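Local structure of taurine dioxygenase (Burkholderia xenovorans, 5KEU) at residues D125-L130 with Y219-F224; T120-D125 with A270-A275. The protein probably acts as a 2-oxoglutarate-dependent dioxygenase of the TfdA family, using iron(II) where this crystal holds magnesium. All coordinates share one frame; numbering follows the deposited sequence.

Interaction 1: residues D125-L130 with Y219-F224; sequences DVTAAL and YVSPSF. With MG (magnesium ion), chain C.
T127 is the residue of 125-130 that enters the loop 219-224, and it meets S221, Y219 and F224 with its two branches. Its hydroxyl lies between the backbone N and the carbonyl carbon (chi1 60°), which aims OG1 at the S221 hydroxyl. The hydrogen bond there spans 2.9 Å from T127 OG1 to S221 OG, and either oxygen could be the donor. The strongest polar partner of T127 OG1 is H177 ND1, while S221 OG also bonds T124 N, so each buried hydroxyl has two hydrogen-bond partners. The methyl takes the other direction: T127 CG2 meets Y219 OH tip to tip at 3.6 Å. F224 approaches the same hydroxyl as S221 does. Its CB lies 3.6 Å from T127 OG1, and that oxygen sits at the edge of the phenyl ring, near its plane. S223 CB covers one ring face, 3.9 Å above the plane.

The segment 125-130 begins with the Asp of the His-X-Asp element of the facial triad that marks this family within the cupin-type double-stranded beta-helix. V126 has a positive phi of 57° and begins a type I turn closed by A129 N to V126 O at 3.0 Å; T127 occupies the turn's second position.

Away from T127 the two segments are much less engaged. V126 reaches the other side only through its backbone, V126 N lying 4.1 Å from F224 CE2, and its side chain points away to pack on A319 and V320 of helix 313-322. The D125 side chain likewise points away from the loop 219-224 and spends OD1 on the magnesium ion at 2.2 Å.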
loop_
_atom_site.group_PDB
_atom_site.type_symbol
_atom_site.label_atom_id
_atom_site.label_comp_id
_atom_site.label_asym_id
_atom_site.label_seq_id
_atom_site.Cartn_x
_atom_site.Cartn_y
_atom_site.Cartn_z
ATOM N N ASP B 125 -8.588 -15.417 -4.171
ATOM C CA ASP B 125 -8.538 -16.722 -3.507
ATOM C C ASP B 125 -9.058 -17.852 -4.389
ATOM O O ASP B 125 -10.136 -17.757 -4.973
ATOM C CB ASP B 125 -9.335 -16.682 -2.218
ATOM C CG ASP B 125 -8.598 -15.958 -1.113
ATOM O OD1 ASP B 125 -7.331 -15.924 -1.140
ATOM O OD2 ASP B 125 -9.296 -15.432 -0.228
ATOM N N VAL B 126 -8.305 -18.954 -4.423
ATOM C CA VAL B 126 -8.701 -20.222 -5.026
ATOM C C VAL B 126 -9.082 -20.101 -6.491
ATOM O O VAL B 126 -9.949 -20.843 -6.968
ATOM C CB VAL B 126 -9.866 -20.894 -4.260
ATOM C CG1 VAL B 126 -9.792 -22.415 -4.431
ATOM C CG2 VAL B 126 -9.863 -20.529 -2.792
ATOM N N THR B 127 -8.448 -19.188 -7.231
ATOM C CA THR B 127 -8.803 -19.130 -8.645
ATOM C C THR B 127 -8.248 -20.304 -9.440
ATOM O O THR B 127 -8.587 -20.439 -10.616
ATOM C CB THR B 127 -8.371 -17.810 -9.295
ATOM O OG1 THR B 127 -6.953 -17.624 -9.199
ATOM C CG2 THR B 127 -9.096 -16.641 -8.651
ATOM N N ALA B 128 -7.435 -21.179 -8.831
ATOM C CA ALA B 128 -7.106 -22.420 -9.527
ATOM C C ALA B 128 -8.301 -23.356 -9.641
ATOM O O ALA B 128 -8.226 -24.322 -10.405
ATOM C CB ALA B 128 -5.954 -23.167 -8.835
ATOM N N ALA B 129 -9.382 -23.110 -8.902
ATOM C CA ALA B 129 -10.542 -23.990 -8.928
ATOM C C ALA B 129 -11.584 -23.490 -9.923
ATOM O O ALA B 129 -11.585 -22.334 -10.335
ATOM C CB ALA B 129 -11.187 -24.102 -7.552
ATOM N N LEU B 130 -12.501 -24.388 -10.281
ATOM C CA LEU B 130 -13.512 -24.049 -11.276
ATOM C C LEU B 130 -14.442 -22.952 -10.774
ATOM O O LEU B 130 -14.836 -22.066 -11.541
ATOM C CB LEU B 130 -14.314 -25.301 -11.646
ATOM C CG LEU B 130 -15.440 -25.038 -12.664
ATOM C CD1 LEU B 130 -14.924 -24.433 -13.968
ATOM C CD2 LEU B 130 -16.216 -26.341 -12.935
ATOM N N TYR B 219 -9.416 -10.181 -14.264
ATOM C CA TYR B 219 -9.372 -11.340 -13.363
ATOM C C TYR B 219 -7.985 -11.991 -13.384
ATOM O O TYR B 219 -7.823 -13.123 -13.808
ATOM C CB TYR B 219 -10.460 -12.334 -13.784
ATOM C CG TYR B 219 -10.968 -13.279 -12.713
ATOM C CD1 TYR B 219 -11.526 -12.798 -11.535
ATOM C CD2 TYR B 219 -10.906 -14.665 -12.895
ATOM C CE1 TYR B 219 -12.009 -13.684 -10.544
ATOM C CE2 TYR B 219 -11.395 -15.557 -11.919
ATOM C CZ TYR B 219 -11.943 -15.057 -10.754
ATOM O OH TYR B 219 -12.438 -15.922 -9.790
ATOM N N VAL B 220 -6.957 -11.259 -12.935
ATOM C CA VAL B 220 -5.579 -11.677 -13.221
ATOM C C VAL B 220 -4.838 -12.230 -12.003
ATOM O O VAL B 220 -3.617 -12.416 -12.071
ATOM C CB VAL B 220 -4.781 -10.543 -13.893
ATOM C CG1 VAL B 220 -5.345 -10.291 -15.271
ATOM C CG2 VAL B 220 -4.839 -9.250 -13.078
ATOM N N SER B 221 -5.539 -12.546 -10.917
ATOM C CA SER B 221 -5.033 -13.304 -9.757
ATOM C C SER B 221 -3.537 -13.645 -9.800
ATOM O O SER B 221 -3.159 -14.760 -10.186
ATOM C CB SER B 221 -5.856 -14.597 -9.633
ATOM O OG SER B 221 -5.650 -15.177 -8.359
ATOM N N PRO B 222 -2.647 -12.715 -9.421
ATOM C CA PRO B 222 -1.223 -12.881 -9.783
ATOM C C PRO B 222 -0.552 -14.138 -9.223
ATOM O O PRO B 222 0.304 -14.715 -9.906
ATOM C CB PRO B 222 -0.568 -11.587 -9.254
ATOM C CG PRO B 222 -1.676 -10.560 -9.343
ATOM C CD PRO B 222 -2.969 -11.340 -8.998
ATOM N N SER B 223 -0.921 -14.607 -8.032
ATOM C CA SER B 223 -0.238 -15.789 -7.502
ATOM C C SER B 223 -0.575 -17.061 -8.271
ATOM O O SER B 223 0.207 -18.019 -8.240
ATOM C CB SER B 223 -0.589 -16.010 -6.029
ATOM O OG SER B 223 -0.057 -14.985 -5.223
ATOM N N PHE B 224 -1.732 -17.111 -8.925
ATOM C CA PHE B 224 -2.212 -18.361 -9.499
ATOM C C PHE B 224 -2.324 -18.355 -11.015
ATOM O O PHE B 224 -2.237 -19.426 -11.620
ATOM C CB PHE B 224 -3.568 -18.717 -8.879
ATOM C CG PHE B 224 -3.527 -18.725 -7.373
ATOM C CD1 PHE B 224 -2.510 -19.409 -6.705
ATOM C CD2 PHE B 224 -4.441 -18.001 -6.627
ATOM C CE1 PHE B 224 -2.432 -19.404 -5.316
ATOM C CE2 PHE B 224 -4.374 -17.999 -5.241
ATOM C CZ PHE B 224 -3.363 -18.692 -4.583
HETATM MG MG MG C . -5.839 -14.946 0.073
HETATM O O HOH W 1 -7.118 -15.469 1.485
HETATM O O HOH W 2 -4.539 -14.290 1.574
#

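Interaction 2: residues T120-D125 with A270-A275; sequences TGWHTD and ATAHLA. With MG (magnesium ion), chain C; FMT (formic acid), chain T.
H123 and H273 face each other as an antiparallel hydrogen-bonded pair, and their backbones supply two of the three direct hydrogen bonds across the contact. H123 N gives to H273 O at 3.0 Å, and H273 N returns the bond to H123 O at 2.8 Å. The third comes from a side chain: the T124 hydroxyl donates from OG1 to T271 O at 2.8 Å, continuing the join beyond the paired residues. Water 3 adds an indirect link, donating to G121 O and accepting from A275 N.

Metal coordination accounts for the closest approach between two side chains. Both histidines put CG between the backbone N and the carbonyl carbon (chi1 64° for H123, 57° for H273), and from the same sheet face they bring H123 NE2 to 1.9 Å and H273 NE2 to 2.1 Å from the magnesium ion. With D125 they form the His-X-Asp...His facial triad of 2-oxoglutarate oxygenases, in which iron(II) would be expected; N323 O and waters 1 and 2 complete the six ligands here. H123 ND1 donates to G121 O at 2.9 Å, close to the ring plane, which fixes the ring's rotation and leaves NE2 for the metal. The imidazoles are turned 62° against each other, their centroids 4.1 Å apart, and D125 OD1 lies at the edge of the H273 ring.

Apolar contact joins W122 and L274 on the other sheet face. L274 CB stands 3.7 Å from the centroid of the six-membered ring of W122, almost on its normal, as a CH-pi contact; CD2 lies by W122 NE1, and CD1 by T120 O and the G121 backbone. P250 of the second subunit also packs on L274. A polar atom, A272 O, lies at the indole edge, near its plane.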
loop_
_atom_site.group_PDB
_atom_site.type_symbol
_atom_site.label_atom_id
_atom_site.label_comp_id
_atom_site.label_asym_id
_atom_site.label_seq_id
_atom_site.Cartn_x
_atom_site.Cartn_y
_atom_site.Cartn_z
ATOM N N THR B 120 4.070 -9.701 -6.405
ATOM C CA THR B 120 4.282 -10.931 -5.653
ATOM C C THR B 120 3.363 -10.981 -4.444
ATOM O O THR B 120 3.280 -10.025 -3.660
ATOM C CB THR B 120 5.745 -11.031 -5.221
ATOM O OG1 THR B 120 6.568 -11.089 -6.390
ATOM C CG2 THR B 120 5.970 -12.264 -4.383
ATOM N N GLY B 121 2.650 -12.099 -4.297
ATOM C CA GLY B 121 1.755 -12.283 -3.184
ATOM C C GLY B 121 0.346 -11.786 -3.415
ATOM O O GLY B 121 -0.562 -12.181 -2.674
ATOM N N TRP B 122 0.129 -10.942 -4.427
ATOM C CA TRP B 122 -1.226 -10.500 -4.753
ATOM C C TRP B 122 -2.010 -11.638 -5.378
ATOM O O TRP B 122 -1.511 -12.307 -6.288
ATOM C CB TRP B 122 -1.186 -9.321 -5.720
ATOM C CG TRP B 122 -0.817 -8.032 -5.069
ATOM C CD1 TRP B 122 0.442 -7.476 -4.960
ATOM C CD2 TRP B 122 -1.717 -7.122 -4.430
ATOM N NE1 TRP B 122 0.361 -6.268 -4.296
ATOM C CE2 TRP B 122 -0.949 -6.030 -3.960
ATOM C CE3 TRP B 122 -3.099 -7.131 -4.194
ATOM C CZ2 TRP B 122 -1.524 -4.950 -3.296
ATOM C CZ3 TRP B 122 -3.677 -6.044 -3.533
ATOM C CH2 TRP B 122 -2.884 -4.976 -3.085
ATOM N N HIS B 123 -3.241 -11.850 -4.915
ATOM C CA HIS B 123 -3.995 -12.992 -5.432
ATOM C C HIS B 123 -5.481 -12.833 -5.160
ATOM O O HIS B 123 -5.909 -12.099 -4.262
ATOM C CB HIS B 123 -3.534 -14.311 -4.802
ATOM C CG HIS B 123 -3.793 -14.370 -3.331
ATOM N ND1 HIS B 123 -3.076 -13.619 -2.426
ATOM C CD2 HIS B 123 -4.719 -15.050 -2.611
ATOM C CE1 HIS B 123 -3.536 -13.844 -1.206
ATOM N NE2 HIS B 123 -4.530 -14.717 -1.288
ATOM N N THR B 124 -6.258 -13.564 -5.949
ATOM C CA THR B 124 -7.678 -13.769 -5.715
ATOM C C THR B 124 -7.815 -15.202 -5.226
ATOM O O THR B 124 -7.179 -16.100 -5.778
ATOM C CB THR B 124 -8.468 -13.519 -6.994
ATOM O OG1 THR B 124 -8.225 -12.157 -7.435
ATOM C CG2 THR B 124 -9.940 -13.662 -6.752
ATOM N N ASP B 125 -8.588 -15.417 -4.171
ATOM C CA ASP B 125 -8.538 -16.722 -3.507
ATOM C C ASP B 125 -9.058 -17.852 -4.389
ATOM O O ASP B 125 -10.136 -17.757 -4.973
ATOM C CB ASP B 125 -9.335 -16.682 -2.218
ATOM C CG ASP B 125 -8.598 -15.958 -1.113
ATOM O OD1 ASP B 125 -7.331 -15.924 -1.140
ATOM O OD2 ASP B 125 -9.296 -15.432 -0.228
ATOM N N ALA B 270 -14.181 -9.329 -7.534
ATOM C CA ALA B 270 -13.804 -8.010 -8.012
ATOM C C ALA B 270 -12.485 -7.524 -7.421
ATOM O O ALA B 270 -12.114 -6.370 -7.656
ATOM C CB ALA B 270 -14.908 -6.988 -7.696
ATOM N N THR B 271 -11.773 -8.362 -6.669
ATOM C CA THR B 271 -10.582 -7.923 -5.957
ATOM C C THR B 271 -9.496 -8.976 -6.034
ATOM O O THR B 271 -9.748 -10.150 -6.309
ATOM C CB THR B 271 -10.843 -7.657 -4.462
ATOM O OG1 THR B 271 -11.308 -8.865 -3.831
ATOM C CG2 THR B 271 -11.860 -6.541 -4.269
ATOM N N ALA B 272 -8.278 -8.528 -5.768
ATOM C CA ALA B 272 -7.194 -9.371 -5.289
ATOM C C ALA B 272 -6.712 -8.764 -3.979
ATOM O O ALA B 272 -6.984 -7.592 -3.688
ATOM C CB ALA B 272 -6.030 -9.460 -6.295
ATOM N N HIS B 273 -6.006 -9.558 -3.174
ATOM C CA HIS B 273 -5.504 -9.043 -1.907
ATOM C C HIS B 273 -4.086 -9.539 -1.659
ATOM O O HIS B 273 -3.566 -10.425 -2.346
ATOM C CB HIS B 273 -6.422 -9.406 -0.730
ATOM C CG HIS B 273 -6.648 -10.881 -0.587
ATOM N ND1 HIS B 273 -7.597 -11.554 -1.326
ATOM C CD2 HIS B 273 -6.035 -11.813 0.180
ATOM C CE1 HIS B 273 -7.557 -12.840 -1.025
ATOM N NE2 HIS B 273 -6.616 -13.026 -0.118
ATOM N N LEU B 274 -3.453 -8.923 -0.662
ATOM C CA LEU B 274 -2.042 -9.112 -0.359
ATOM C C LEU B 274 -1.935 -9.366 1.139
ATOM O O LEU B 274 -2.211 -8.462 1.938
ATOM C CB LEU B 274 -1.228 -7.871 -0.759
ATOM C CG LEU B 274 0.269 -7.928 -0.407
ATOM C CD1 LEU B 274 1.028 -8.953 -1.262
ATOM C CD2 LEU B 274 0.923 -6.532 -0.497
ATOM N N ALA B 275 -1.534 -10.584 1.522
ATOM C CA ALA B 275 -1.305 -10.892 2.931
ATOM C C ALA B 275 0.002 -10.254 3.401
ATOM O O ALA B 275 0.904 -10.015 2.597
ATOM C CB ALA B 275 -1.249 -12.410 3.152
HETATM MG MG MG C . -5.839 -14.946 0.073
HETATM C C FMT T . 6.893 -13.564 -8.492
HETATM O O1 FMT T . 6.100 -13.501 -7.552
HETATM O O2 FMT T . 8.001 -14.110 -8.442
HETATM O O HOH W 3 -0.379 -12.686 -0.095
HETATM O O HOH W 1 -7.118 -15.469 1.485
HETATM O O HOH W 2 -4.539 -14.290 1.574
#

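Overall arrangement
Starting from the N terminus, the chain first reaches 120-125, which holds the edge strand 122-123, and continues through the shared D125 into 125-130. Interaction 1 then closes a loop of 88 residues when 219-224 returns, and interaction 2 closes a wider one of 144 residues at 270-275, so the first lies within the second and the two do not cross. Interaction 2 pairs neighbouring strands of the four-stranded sheet; interaction 1 ties the segment that follows to the loop between strands 216-218 and 225-228 of the five-stranded sheet. The two also touch directly: S223 OG probably hydrogen-bonds W122 O (3.2 Å). Their centres are about 9 Å apart, and both include the same magnesium ion.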